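Local coordinates for protein thermotoga maritima TmcAL (Thermotoga maritima, PDB 5Y0T) that belongs to the HIGH nucleotidyl transferase family of the HUP clan and holds adenosine-5'-rp-alpha-thio-triphosphate in a pocket of its fold, at residues E277-E280 and K281-H284. Numbering follows the deposited sequence.
Sequences EGLE and KRFH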
loop_
_atom_site.group_PDB
_atom_site.type_symbol
_atom_site.label_atom_id
_atom_site.label_comp_id
_atom_site.label_asym_id
_atom_site.label_seq_id
_atom_site.Cartn_x
_atom_site.Cartn_y
_atom_site.Cartn_z
ATOM N N GLU A 277 9.174 13.578 16.983
ATOM C CA GLU A 277 10.036 14.668 16.528
ATOM C C GLU A 277 9.649 15.233 15.168
ATOM O O GLU A 277 10.524 15.584 14.374
ATOM C CB GLU A 277 11.491 14.208 16.470
ATOM C CG GLU A 277 12.074 13.767 17.796
ATOM C CD GLU A 277 13.542 13.409 17.674
ATOM O OE1 GLU A 277 14.360 14.317 17.396
ATOM O OE2 GLU A 277 13.876 12.219 17.846
ATOM N N GLY A 278 8.349 15.323 14.905
ATOM C CA GLY A 278 7.856 15.875 13.656
ATOM C C GLY A 278 8.006 14.984 12.429
ATOM O O GLY A 278 7.825 15.452 11.307
ATOM N N LEU A 279 8.315 13.701 12.626
ATOM C CA LEU A 279 8.544 12.798 11.500
ATOM C C LEU A 279 7.270 12.476 10.725
ATOM O O LEU A 279 7.339 12.124 9.544
ATOM C CB LEU A 279 9.198 11.497 11.978
ATOM C CG LEU A 279 10.715 11.619 12.135
ATOM C CD1 LEU A 279 11.277 10.547 13.059
ATOM C CD2 LEU A 279 11.386 11.546 10.770
ATOM N N GLU A 280 6.116 12.577 11.380
ATOM C CA GLU A 280 4.859 12.287 10.697
ATOM C C GLU A 280 4.680 13.280 9.563
ATOM O O GLU A 280 4.395 12.887 8.421
ATOM C CB GLU A 280 3.662 12.342 11.653
ATOM C CG GLU A 280 3.713 11.329 12.789
ATOM C CD GLU A 280 4.378 11.888 14.043
ATOM O OE1 GLU A 280 5.116 12.888 13.932
ATOM O OE2 GLU A 280 4.158 11.335 15.139
ATOM N N LYS A 281 4.881 14.558 9.874
ATOM C CA LYS A 281 4.732 15.622 8.878
ATOM C C LYS A 281 5.774 15.490 7.779
ATOM O O LYS A 281 5.476 15.708 6.610
ATOM C CB LYS A 281 4.822 17.014 9.528
ATOM C CG LYS A 281 4.588 18.169 8.556
ATOM C CD LYS A 281 4.530 19.518 9.282
ATOM C CE LYS A 281 4.154 20.656 8.334
ATOM N NZ LYS A 281 4.120 21.980 9.044
ATOM N N ARG A 282 6.994 15.109 8.146
ATOM C CA ARG A 282 8.052 14.949 7.154
ATOM C C ARG A 282 7.732 13.799 6.188
ATOM O O ARG A 282 7.922 13.932 4.975
ATOM C CB ARG A 282 9.411 14.731 7.844
ATOM C CG ARG A 282 9.859 15.952 8.674
ATOM C CD ARG A 282 11.228 15.749 9.302
ATOM N NE ARG A 282 12.289 15.853 8.308
ATOM C CZ ARG A 282 12.911 16.984 8.000
ATOM N NH1 ARG A 282 12.585 18.115 8.621
ATOM N NH2 ARG A 282 13.864 16.984 7.076
ATOM N N PHE A 283 7.247 12.678 6.713
ATOM C CA PHE A 283 6.833 11.575 5.841
ATOM C C PHE A 283 5.702 12.036 4.922
ATOM O O PHE A 283 5.729 11.783 3.726
ATOM C CB PHE A 283 6.375 10.346 6.646
ATOM C CG PHE A 283 7.416 9.262 6.764
ATOM C CD1 PHE A 283 8.632 9.518 7.380
ATOM C CD2 PHE A 283 7.175 7.977 6.272
ATOM C CE1 PHE A 283 9.595 8.523 7.509
ATOM C CE2 PHE A 283 8.133 6.971 6.397
ATOM C CZ PHE A 283 9.345 7.240 7.007
ATOM N N HIS A 284 4.728 12.739 5.488
ATOM C CA HIS A 284 3.550 13.155 4.735
ATOM C C HIS A 284 3.900 14.114 3.602
ATOM O O HIS A 284 3.458 13.934 2.458
ATOM C CB HIS A 284 2.530 13.801 5.673
ATOM C CG HIS A 284 1.213 14.095 5.022
ATOM N ND1 HIS A 284 0.905 15.328 4.487
ATOM C CD2 HIS A 284 0.127 13.312 4.814
ATOM C CE1 HIS A 284 -0.317 15.295 3.985
ATOM N NE2 HIS A 284 -0.813 14.084 4.174
HETATM O O HOH W 1 4.824 15.541 12.485
#
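Arg-282 N reaches back to Gly-278 O over 3.3 Å and so opens helix 279-289 with Gly-278 as its N-cap, at a positive phi that glycine adopts readily. Two further backbone bonds carry the first turn onward: Phe-283 N to Leu-279 O at 2.9 Å, the straighter at 167°, and His-284 N to Glu-280 O at 3.0 Å. The tight side of the turn is buried. CB and CD1 of Phe-283 pack against Leu-279 O, CD1 at 3.6 Å, while the ring itself sits in a hydrophobic cluster with Phe-261, Phe-269, Phe-275 and Phe-296, meeting the last two edge-to-face. Leu-279, also buried, faces helix 307-318, where it touches Ile-310 and Leu-313. Arg-282 marks the boundary: with CG anti to its own carbonyl carbon (chi1 -64°), the chain passes back over the cap and sets CG 3.4 Å from Gly-278 O, before its far end turns to bring NE to Val-300 O.

Lys-281 lies on the looser, solvent side, its extended chain leading away from the preceding turn. The backbone N of Lys-281 donates to a water at 2.8 Å. Glu-280 is partly exposed and stands between the two sides, its side chain against Phe-269 and Glu-270 of helix 266-270. Bent at chi2 (92°), it folds its carboxylate back toward the helix start, and the same water donates to Glu-280 OE1 at 3.0 Å. A first-turn amide thus reaches a carboxylate through water, and the negative charge lying near the N-terminus of the helix would probably be favoured by its dipole.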